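Local coordinates for protein sulfatase (Bacteroides fragilis CAG:558, PDB 6USS) that probably hydrolyses aryl sulfate esters as a calcium-dependent arylsulfatase of a human gut bacterium, at residues A[324-327]-A[331-334]; A[429-432]-A[437-440]; A[62-67]-A[286-291]; A[269-274]-A[295-300]. The protein carries 1 engineered substitution. All coordinates share one frame; numbering follows the deposited sequence.

In the fold
Three of the four contacts lie near the calcium site and show how packing from distant parts of the sequence meets there; the fourth extends the same helix packing outward. Interactions 3 and 4 alternate along the chain, share helix 283-308 and lie about 8 Å apart between centres. Interaction 1 follows in the long loop after strand 315-321, its centre about 14 Å from that of interaction 3, which it touches through R333. Interaction 2 comes last, in the loop that connects strands 422-427 and 441-446 of the four-stranded antiparallel sheet; W431 there touches L326 of interaction 1. Interactions 2 and 4 are the most widely separated pair, about 32 Å between centres.

Interaction 1. Residues A[324-327]-A[331-334]; sequences GGLS and GWRD
L326 meets both W332 and R333, and it uses a different part of itself for each. Its branch atom CD2 lies 4.2 Å from CD1 of the W332 indole, an apolar touch in which the two side chains slant past one another. The leucine CG stands opposite its own backbone N (chi1 178°), which carries the branch out to the five-membered ring of the tryptophan.

The second meeting is with the leucine backbone. L326 O sits 3.6 Å from R333 CG, and R333 NH1 is equally far from that oxygen, at 3.6 Å. No hydrogen bond results, so the carbonyl simply rests in the bend of the arginine. That bend arises from two successive turns of the chain, chi2 -68° and chi3 -53°, which fold the guanidinium back toward 324-327. The charged end has stronger partners elsewhere: NE forms a salt bridge with E285, and the group makes a cation-pi contact with Y288. E285 also accepts a hydrogen bond from the backbone N of D334 and so ties down the peptide next to the arginine.

The segment 324-327 directly follows the calcium ligands D322 and N323, and the L326 side chain is about 9 Å from the ion. The arrangement is an irregular loop packed on itself after strand 315-321, beside the calcium site of the alkaline-phosphatase-like sulfatase fold.

Interaction 2. Residues A[429-432]-A[437-440]; sequences NHWG and GIGP
W431 and I438 make the side-chain part of this contact, where the benzo edge of an indole meets the two methyl ends of an isoleucine. I438 CG2 lies 4.0 Å from W431 CE3, close to the ring plane and at its edge. Further along the same edge, I438 CD1 comes within 4.2 Å of W431 CZ3. Two torsions produce this meeting: the tryptophan CG is opposite its backbone N (chi1 -163°), and the extended outer torsion of I438 (chi2 180°) sends CD1 out along the indole.

At the other end of the pairing, the backbone of N429 meets a ring. N429 O is 3.6 Å from P440 CG and 3.7 Å from P440 CB, a van der Waals approach to one side of the pyrrolidine. Between the two points runs G439, with a positive phi of 137°, and it brings only backbone to the contact.

A second shell fixes these groups. The N429 side chain sets out away from 437-440 at CB, and its OD1 is bonded to T107 and its ND2 to D118. D118 also receives the backbone N of H430, while R119 holds the carbonyl of W431. On the facing segment, backbone bonds join G437 to A351 and P440 to Y455. The indole also touches I87 and S328, and the W431 side chain is about 9 Å from the calcium ion.

The two limbs join adjacent antiparallel strands, 422-427 and 441-446, yet no hydrogen bond crosses between them here. Their mutual contact therefore relies on van der Waals fit, apolar at W431 and I438 and a carbonyl oxygen against ring carbons at N429 and P440, while polar bonds to neighbouring loops set the position of each limb.

Interaction 3. Residues A[62-67]-A[286-291]; sequences EVYETP and AAYAAL
Y64 makes the direct contact with A289 and Y288 of helix 283-308, and V63 covers one face of its ring. V63 belongs to the last turn of helix 59-63, and its CG2 rests 3.9 Å above the plane of the Y64 ring, toward the rim. Y64 itself is the first residue to leave helical geometry. Its ring points an edge at the long helix: CD1 lies 3.8 Å from A289 CB, with that methyl near the ring plane, and CE1 is 4.0 Å from A289 CA. The small alanine lets the aromatic edge come right up to the helix backbone. Farther out, Y64 OH reaches the edge of the second tyrosine ring, 3.7 Å from Y288 CD2. The Y288 ring is swung to that place by a chi1 of -158°, and its own hydroxyl is hydrogen-bonded to D48.

At E65 the contact becomes polar and indirect. Its backbone N donates to a water at 2.8 Å, and the same water donates to A289 O, also at 2.8 Å, joining the loop to a helix carbonyl. The E65 carboxylate turns to other partners, K275 and K279, in salt bridges to helix 273-279. T66 and P67 then lie along the next turns of helix 283-308, against D296.

Y288 brings the contact to about 6 Å from the side chain of D43, a calcium ligand. The whole is a buried helix-to-loop packing, with a water-mediated link, on the flank of the metal site in the sulfatase domain.

Interaction 4. Residues A[269-274]-A[295-300]; sequences DKRFYQ and MDKSLG
R271 and F272 both meet K297, approaching its chain at about a right angle, from an Asx turn that leads into helix 273-279. In that turn D269 OD1 accepts the backbone N of R271, from 39° above the carboxylate plane. The same carboxylate holds the arginine side-on: NE bonds to OD1 at 3.1 Å, and NH2 to OD2 at 3.0 Å, each oxygen using its syn lone pair. With the guanidinium held this way, NH1 lies against the aliphatic part of the lysine while it pairs with E233.

F272 backs the arginine. Its ring has R271 CB 3.6 Å above the centre of one face, while its CZ sits 3.9 Å over the R271 guanidinium plane, toward the rim. The ring turns its edge to K297, with CZ 4.2 Å from the lysine CD.

K297 runs extended from helix 283-308 until a final bend at chi4 (-60°). Its NZ forms salt bridges with E233 and D301, so the two cations gather round the E233 carboxylate. That shared anion would probably offset their mutual charge. R271 NH1 itself packs 3.3 Å from K297 CD and 3.4 Å from K297 CE.

Interaction 1. Residues A[324-327]-A[331-334]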
loop_
_atom_site.group_PDB
_atom_site.type_symbol
_atom_site.label_atom_id
_atom_site.label_comp_id
_atom_site.label_asym_id
_atom_site.label_seq_id
_atom_site.Cartn_x
_atom_site.Cartn_y
_atom_site.Cartn_z
ATOM N N GLY A 324 -7.071 26.577 -12.269
ATOM C CA GLY A 324 -6.723 27.427 -13.396
ATOM C C GLY A 324 -5.227 27.669 -13.532
ATOM O O GLY A 324 -4.433 27.474 -12.611
ATOM N N GLY A 325 -4.824 28.092 -14.724
ATOM C CA GLY A 325 -3.425 28.401 -14.944
ATOM C C GLY A 325 -2.968 29.568 -14.088
ATOM O O GLY A 325 -3.755 30.428 -13.691
ATOM N N LEU A 326 -1.674 29.583 -13.784
ATOM C CA LEU A 326 -1.098 30.669 -12.996
ATOM C C LEU A 326 -1.053 31.951 -13.822
ATOM O O LEU A 326 -0.345 32.028 -14.830
ATOM C CB LEU A 326 0.300 30.286 -12.518
ATOM C CG LEU A 326 1.083 31.317 -11.717
ATOM C CD1 LEU A 326 0.430 31.529 -10.385
ATOM C CD2 LEU A 326 2.505 30.844 -11.528
ATOM N N SER A 327 -1.822 32.956 -13.403
ATOM C CA SER A 327 -1.863 34.238 -14.099
ATOM C C SER A 327 -1.510 35.408 -13.186
ATOM O O SER A 327 -1.749 36.562 -13.563
ATOM C CB SER A 327 -3.240 34.463 -14.729
ATOM O OG SER A 327 -4.258 34.166 -13.800
ATOM N N GLY A 331 6.921 37.131 -13.746
ATOM C CA GLY A 331 8.169 36.414 -13.936
ATOM C C GLY A 331 8.025 35.037 -14.564
ATOM O O GLY A 331 9.031 34.457 -14.979
ATOM N N TRP A 332 6.814 34.499 -14.656
ATOM C CA TRP A 332 6.631 33.233 -15.346
ATOM C C TRP A 332 5.843 33.350 -16.639
ATOM O O TRP A 332 6.025 32.514 -17.527
ATOM C CB TRP A 332 5.944 32.213 -14.433
ATOM C CG TRP A 332 6.825 31.714 -13.333
ATOM C CD1 TRP A 332 6.574 31.773 -11.987
ATOM C CD2 TRP A 332 8.105 31.064 -13.473
ATOM N NE1 TRP A 332 7.614 31.192 -11.281
ATOM C CE2 TRP A 332 8.567 30.759 -12.167
ATOM C CE3 TRP A 332 8.903 30.711 -14.570
ATOM C CZ2 TRP A 332 9.788 30.119 -11.934
ATOM C CZ3 TRP A 332 10.119 30.074 -14.338
ATOM C CH2 TRP A 332 10.548 29.785 -13.027
ATOM N N ARG A 333 4.988 34.361 -16.780
ATOM C CA ARG A 333 4.122 34.459 -17.948
ATOM C C ARG A 333 4.172 35.865 -18.522
ATOM O O ARG A 333 4.231 36.851 -17.778
ATOM C CB ARG A 333 2.662 34.096 -17.616
ATOM C CG ARG A 333 2.474 32.758 -16.892
ATOM C CD ARG A 333 2.819 31.576 -17.785
ATOM N NE ARG A 333 2.099 31.613 -19.056
ATOM C CZ ARG A 333 0.825 31.260 -19.225
ATOM N NH1 ARG A 333 0.090 30.821 -18.199
ATOM N NH2 ARG A 333 0.284 31.342 -20.438
ATOM N N ASP A 334 4.166 35.943 -19.855
ATOM C CA ASP A 334 3.999 37.194 -20.575
ATOM C C ASP A 334 2.525 37.362 -20.939
ATOM O O ASP A 334 1.682 36.511 -20.635
ATOM C CB ASP A 334 4.896 37.239 -21.815
ATOM C CG ASP A 334 6.369 37.472 -21.471
ATOM O OD1 ASP A 334 6.663 38.322 -20.596
ATOM O OD2 ASP A 334 7.238 36.806 -22.070
#

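Interaction 2. Residues A[429-432]-A[437-440]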
loop_
_atom_site.group_PDB
_atom_site.type_symbol
_atom_site.label_atom_id
_atom_site.label_comp_id
_atom_site.label_asym_id
_atom_site.label_seq_id
_atom_site.Cartn_x
_atom_site.Cartn_y
_atom_site.Cartn_z
ATOM N N ASN A 429 -9.070 31.915 3.366
ATOM C CA ASN A 429 -7.630 31.769 3.491
ATOM C C ASN A 429 -6.929 32.946 2.823
ATOM O O ASN A 429 -7.563 33.823 2.233
ATOM C CB ASN A 429 -7.167 30.453 2.869
ATOM C CG ASN A 429 -7.654 29.263 3.631
ATOM O OD1 ASN A 429 -8.801 28.831 3.461
ATOM N ND2 ASN A 429 -6.799 28.730 4.503
ATOM N N HIS A 430 -5.600 32.958 2.897
ATOM C CA HIS A 430 -4.809 34.013 2.264
ATOM C C HIS A 430 -3.747 33.358 1.381
ATOM O O HIS A 430 -2.715 32.890 1.880
ATOM C CB HIS A 430 -4.183 34.938 3.306
ATOM C CG HIS A 430 -3.866 36.311 2.791
ATOM N ND1 HIS A 430 -3.188 37.252 3.539
ATOM C CD2 HIS A 430 -4.137 36.904 1.604
ATOM C CE1 HIS A 430 -3.052 38.361 2.836
ATOM N NE2 HIS A 430 -3.621 38.179 1.660
ATOM N N TRP A 431 -4.010 33.327 0.070
ATOM C CA TRP A 431 -3.040 32.840 -0.896
ATOM C C TRP A 431 -1.902 33.846 -1.058
ATOM O O TRP A 431 -1.943 34.970 -0.551
ATOM C CB TRP A 431 -3.708 32.572 -2.238
ATOM C CG TRP A 431 -2.895 31.721 -3.130
ATOM C CD1 TRP A 431 -2.306 30.531 -2.813
ATOM C CD2 TRP A 431 -2.575 31.975 -4.508
ATOM N NE1 TRP A 431 -1.632 30.029 -3.906
ATOM C CE2 TRP A 431 -1.782 30.891 -4.958
ATOM C CE3 TRP A 431 -2.878 33.013 -5.402
ATOM C CZ2 TRP A 431 -1.287 30.817 -6.255
ATOM C CZ3 TRP A 431 -2.385 32.942 -6.688
ATOM C CH2 TRP A 431 -1.602 31.847 -7.109
ATOM N N GLY A 432 -0.871 33.431 -1.786
ATOM C CA GLY A 432 0.366 34.186 -1.767
ATOM C C GLY A 432 0.367 35.436 -2.616
ATOM O O GLY A 432 1.247 36.283 -2.430
ATOM N N GLY A 437 -10.437 38.595 -8.163
ATOM C CA GLY A 437 -11.078 37.431 -7.594
ATOM C C GLY A 437 -10.261 36.687 -6.563
ATOM O O GLY A 437 -10.770 35.726 -5.970
ATOM N N ILE A 438 -9.021 37.098 -6.319
ATOM C CA ILE A 438 -8.164 36.432 -5.344
ATOM C C ILE A 438 -8.319 37.105 -3.991
ATOM O O ILE A 438 -8.360 38.337 -3.897
ATOM C CB ILE A 438 -6.694 36.452 -5.796
ATOM C CG1 ILE A 438 -6.561 35.930 -7.223
ATOM C CG2 ILE A 438 -5.858 35.630 -4.864
ATOM C CD1 ILE A 438 -5.131 35.931 -7.741
ATOM N N GLY A 439 -8.368 36.288 -2.938
ATOM C CA GLY A 439 -8.579 36.740 -1.584
ATOM C C GLY A 439 -9.565 35.826 -0.878
ATOM O O GLY A 439 -10.100 34.884 -1.475
ATOM N N PRO A 440 -9.841 36.090 0.401
ATOM C CA PRO A 440 -10.829 35.270 1.138
ATOM C C PRO A 440 -12.240 35.459 0.589
ATOM O O PRO A 440 -12.812 36.550 0.663
ATOM C CB PRO A 440 -10.718 35.786 2.579
ATOM C CG PRO A 440 -9.588 36.790 2.582
ATOM C CD PRO A 440 -9.335 37.226 1.194
#

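Interaction 3. Residues A[62-67]-A[286-291]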
loop_
_atom_site.group_PDB
_atom_site.type_symbol
_atom_site.label_atom_id
_atom_site.label_comp_id
_atom_site.label_asym_id
_atom_site.label_seq_id
_atom_site.Cartn_x
_atom_site.Cartn_y
_atom_site.Cartn_z
ATOM N N GLU A 62 -4.568 28.482 -31.023
ATOM C CA GLU A 62 -3.722 28.485 -32.210
ATOM C C GLU A 62 -2.271 28.164 -31.860
ATOM O O GLU A 62 -1.587 27.480 -32.629
ATOM C CB GLU A 62 -3.820 29.828 -32.945
ATOM C CG GLU A 62 -5.212 30.225 -33.469
ATOM C CD GLU A 62 -5.748 29.321 -34.589
ATOM O OE1 GLU A 62 -5.126 28.278 -34.908
ATOM O OE2 GLU A 62 -6.812 29.660 -35.153
ATOM N N VAL A 63 -1.775 28.631 -30.710
ATOM C CA VAL A 63 -0.336 28.487 -30.460
ATOM C C VAL A 63 0.040 27.169 -29.764
ATOM O O VAL A 63 1.107 26.613 -30.041
ATOM C CB VAL A 63 0.229 29.704 -29.684
ATOM C CG1 VAL A 63 -0.180 30.990 -30.347
ATOM C CG2 VAL A 63 -0.173 29.709 -28.202
ATOM N N TYR A 64 -0.800 26.642 -28.875
ATOM C CA TYR A 64 -0.432 25.421 -28.167
ATOM C C TYR A 64 -0.651 24.199 -29.053
ATOM O O TYR A 64 -1.350 24.248 -30.066
ATOM C CB TYR A 64 -1.234 25.279 -26.869
ATOM C CG TYR A 64 -0.993 26.414 -25.891
ATOM C CD1 TYR A 64 0.302 26.844 -25.605
ATOM C CD2 TYR A 64 -2.054 27.049 -25.251
ATOM C CE1 TYR A 64 0.537 27.886 -24.722
ATOM C CE2 TYR A 64 -1.831 28.090 -24.354
ATOM C CZ TYR A 64 -0.527 28.512 -24.095
ATOM O OH TYR A 64 -0.286 29.552 -23.209
ATOM N N GLU A 65 -0.032 23.090 -28.668
ATOM C CA GLU A 65 -0.142 21.846 -29.430
ATOM C C GLU A 65 -0.462 20.689 -28.485
ATOM O O GLU A 65 0.429 20.132 -27.834
ATOM C CB GLU A 65 1.126 21.592 -30.227
ATOM C CG GLU A 65 1.363 22.638 -31.298
ATOM C CD GLU A 65 2.691 22.455 -31.999
ATOM O OE1 GLU A 65 3.276 21.351 -31.899
ATOM O OE2 GLU A 65 3.166 23.417 -32.638
ATOM N N THR A 66 -1.741 20.330 -28.408
ATOM C CA THR A 66 -2.189 19.149 -27.678
ATOM C C THR A 66 -2.927 18.236 -28.656
ATOM O O THR A 66 -4.152 18.057 -28.563
ATOM C CB THR A 66 -3.068 19.523 -26.485
ATOM O OG1 THR A 66 -4.200 20.302 -26.915
ATOM C CG2 THR A 66 -2.260 20.321 -25.471
ATOM N N PRO A 67 -2.212 17.652 -29.620
ATOM C CA PRO A 67 -2.903 16.820 -30.619
ATOM C C PRO A 67 -3.528 15.579 -30.017
ATOM O O PRO A 67 -4.524 15.080 -30.561
ATOM C CB PRO A 67 -1.789 16.460 -31.609
ATOM C CG PRO A 67 -0.537 16.457 -30.742
ATOM C CD PRO A 67 -0.745 17.605 -29.775
ATOM N N ALA A 286 7.219 30.251 -24.673
ATOM C CA ALA A 286 7.704 29.035 -25.315
ATOM C C ALA A 286 7.941 27.924 -24.291
ATOM O O ALA A 286 7.662 26.754 -24.568
ATOM C CB ALA A 286 8.980 29.313 -26.104
ATOM N N ALA A 287 8.448 28.264 -23.100
ATOM C CA ALA A 287 8.608 27.240 -22.070
ATOM C C ALA A 287 7.252 26.724 -21.580
ATOM O O ALA A 287 7.095 25.521 -21.325
ATOM C CB ALA A 287 9.443 27.772 -20.906
ATOM N N TYR A 288 6.259 27.606 -21.432
ATOM C CA TYR A 288 4.939 27.132 -21.031
ATOM C C TYR A 288 4.371 26.185 -22.083
ATOM O O TYR A 288 3.953 25.064 -21.767
ATOM C CB TYR A 288 3.992 28.315 -20.786
ATOM C CG TYR A 288 2.796 28.011 -19.881
ATOM C CD1 TYR A 288 2.971 27.684 -18.533
ATOM C CD2 TYR A 288 1.493 28.074 -20.369
ATOM C CE1 TYR A 288 1.873 27.413 -17.699
ATOM C CE2 TYR A 288 0.398 27.808 -19.547
ATOM C CZ TYR A 288 0.596 27.475 -18.214
ATOM O OH TYR A 288 -0.489 27.213 -17.411
ATOM N N ALA A 289 4.372 26.615 -23.348
ATOM C CA ALA A 289 3.889 25.774 -24.442
ATOM C C ALA A 289 4.572 24.414 -24.450
ATOM O O ALA A 289 3.935 23.388 -24.729
ATOM C CB ALA A 289 4.115 26.478 -25.779
ATOM N N ALA A 290 5.873 24.389 -24.136
ATOM C CA ALA A 290 6.616 23.140 -24.135
ATOM C C ALA A 290 6.184 22.235 -22.981
ATOM O O ALA A 290 6.111 21.009 -23.145
ATOM C CB ALA A 290 8.113 23.433 -24.093
ATOM N N LEU A 291 5.871 22.813 -21.812
ATOM C CA LEU A 291 5.301 22.012 -20.726
ATOM C C LEU A 291 3.969 21.405 -21.144
ATOM O O LEU A 291 3.699 20.230 -20.876
ATOM C CB LEU A 291 5.105 22.858 -19.472
ATOM C CG LEU A 291 6.355 23.254 -18.704
ATOM C CD1 LEU A 291 6.015 23.704 -17.253
ATOM C CD2 LEU A 291 7.339 22.103 -18.731
HETATM O O HOH W 1 1.834 23.490 -26.570
#

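Interaction 4. Residues A[269-274]-A[295-300]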
loop_
_atom_site.group_PDB
_atom_site.type_symbol
_atom_site.label_atom_id
_atom_site.label_comp_id
_atom_site.label_asym_id
_atom_site.label_seq_id
_atom_site.Cartn_x
_atom_site.Cartn_y
_atom_site.Cartn_z
ATOM N N ASP A 269 11.789 22.387 -21.677
ATOM C CA ASP A 269 11.867 21.047 -22.235
ATOM C C ASP A 269 12.458 21.180 -23.631
ATOM O O ASP A 269 11.773 21.618 -24.566
ATOM C CB ASP A 269 10.484 20.398 -22.253
ATOM C CG ASP A 269 10.524 18.913 -22.604
ATOM O OD1 ASP A 269 11.534 18.435 -23.173
ATOM O OD2 ASP A 269 9.530 18.218 -22.311
ATOM N N LYS A 270 13.737 20.822 -23.765
ATOM C CA LYS A 270 14.434 20.973 -25.039
ATOM C C LYS A 270 13.728 20.245 -26.185
ATOM O O LYS A 270 13.859 20.666 -27.340
ATOM C CB LYS A 270 15.882 20.487 -24.907
ATOM C CG LYS A 270 16.010 19.067 -24.321
ATOM C CD LYS A 270 17.447 18.709 -23.910
ATOM C CE LYS A 270 17.658 17.196 -23.888
ATOM N NZ LYS A 270 19.063 16.849 -23.526
ATOM N N ARG A 271 12.956 19.189 -25.888
ATOM C CA ARG A 271 12.224 18.478 -26.932
ATOM C C ARG A 271 11.302 19.398 -27.724
ATOM O O ARG A 271 11.028 19.142 -28.899
ATOM C CB ARG A 271 11.407 17.345 -26.319
ATOM C CG ARG A 271 12.257 16.307 -25.630
ATOM C CD ARG A 271 11.412 15.164 -25.109
ATOM N NE ARG A 271 10.623 15.572 -23.950
ATOM C CZ ARG A 271 9.710 14.805 -23.368
ATOM N NH1 ARG A 271 9.476 13.581 -23.824
ATOM N NH2 ARG A 271 9.040 15.256 -22.331
ATOM N N PHE A 272 10.811 20.466 -27.117
ATOM C CA PHE A 272 9.823 21.297 -27.787
ATOM C C PHE A 272 10.131 22.782 -27.733
ATOM O O PHE A 272 9.501 23.551 -28.470
ATOM C CB PHE A 272 8.431 21.055 -27.181
ATOM C CG PHE A 272 8.167 19.619 -26.836
ATOM C CD1 PHE A 272 7.945 18.681 -27.840
ATOM C CD2 PHE A 272 8.144 19.201 -25.517
ATOM C CE1 PHE A 272 7.702 17.346 -27.529
ATOM C CE2 PHE A 272 7.896 17.867 -25.192
ATOM C CZ PHE A 272 7.669 16.943 -26.200
ATOM N N TYR A 273 11.076 23.201 -26.895
ATOM C CA TYR A 273 11.221 24.617 -26.589
ATOM C C TYR A 273 11.494 25.436 -27.845
ATOM O O TYR A 273 10.768 26.393 -28.142
ATOM C CB TYR A 273 12.327 24.800 -25.563
ATOM C CG TYR A 273 12.653 26.233 -25.305
ATOM C CD1 TYR A 273 11.843 27.013 -24.488
ATOM C CD2 TYR A 273 13.775 26.812 -25.868
ATOM C CE1 TYR A 273 12.142 28.333 -24.247
ATOM C CE2 TYR A 273 14.090 28.128 -25.627
ATOM C CZ TYR A 273 13.272 28.885 -24.818
ATOM O OH TYR A 273 13.601 30.192 -24.585
ATOM N N GLN A 274 12.527 25.063 -28.607
ATOM C CA GLN A 274 12.947 25.876 -29.745
ATOM C C GLN A 274 11.860 25.977 -30.805
ATOM O O GLN A 274 11.757 27.002 -31.494
ATOM C CB GLN A 274 14.237 25.316 -30.359
ATOM C CG GLN A 274 14.891 26.242 -31.383
ATOM C CD GLN A 274 15.175 27.625 -30.810
ATOM O OE1 GLN A 274 15.763 27.761 -29.734
ATOM N NE2 GLN A 274 14.748 28.656 -31.523
ATOM N N MET A 295 3.166 17.267 -21.479
ATOM C CA MET A 295 1.994 16.662 -20.859
ATOM C C MET A 295 1.190 15.892 -21.897
ATOM O O MET A 295 0.825 14.733 -21.685
ATOM C CB MET A 295 1.134 17.743 -20.200
ATOM C CG MET A 295 -0.218 17.242 -19.697
ATOM S SD MET A 295 -1.518 17.293 -20.958
ATOM C CE MET A 295 -1.676 19.047 -21.227
ATOM N N ASP A 296 0.916 16.528 -23.038
ATOM C CA ASP A 296 0.114 15.895 -24.076
ATOM C C ASP A 296 0.818 14.676 -24.678
ATOM O O ASP A 296 0.150 13.721 -25.101
ATOM C CB ASP A 296 -0.223 16.919 -25.160
ATOM C CG ASP A 296 -1.203 16.371 -26.196
ATOM O OD1 ASP A 296 -2.438 16.437 -25.954
ATOM O OD2 ASP A 296 -0.742 15.886 -27.253
ATOM N N LYS A 297 2.157 14.693 -24.740
ATOM C CA LYS A 297 2.882 13.519 -25.213
ATOM C C LYS A 297 2.668 12.349 -24.275
ATOM O O LYS A 297 2.531 11.200 -24.717
ATOM C CB LYS A 297 4.374 13.823 -25.337
ATOM C CG LYS A 297 5.226 12.617 -25.712
ATOM C CD LYS A 297 6.719 12.943 -25.593
ATOM C CE LYS A 297 7.612 11.772 -26.020
ATOM N NZ LYS A 297 7.419 10.542 -25.218
ATOM N N SER A 298 2.633 12.629 -22.969
ATOM C CA SER A 298 2.333 11.590 -21.993
ATOM C C SER A 298 0.944 10.987 -22.241
ATOM O O SER A 298 0.778 9.757 -22.229
ATOM C CB SER A 298 2.460 12.169 -20.583
ATOM O OG SER A 298 2.023 11.255 -19.588
ATOM N N LEU A 299 -0.064 11.844 -22.479
ATOM C CA LEU A 299 -1.410 11.352 -22.752
ATOM C C LEU A 299 -1.413 10.453 -23.977
ATOM O O LEU A 299 -2.000 9.365 -23.968
ATOM C CB LEU A 299 -2.378 12.515 -22.948
ATOM C CG LEU A 299 -3.828 12.145 -23.307
ATOM C CD1 LEU A 299 -4.603 11.607 -22.102
ATOM C CD2 LEU A 299 -4.544 13.319 -23.909
ATOM N N GLY A 300 -0.759 10.902 -25.050
ATOM C CA GLY A 300 -0.641 10.066 -26.230
ATOM C C GLY A 300 0.036 8.739 -25.943
ATOM O O GLY A 300 -0.386 7.699 -26.450
#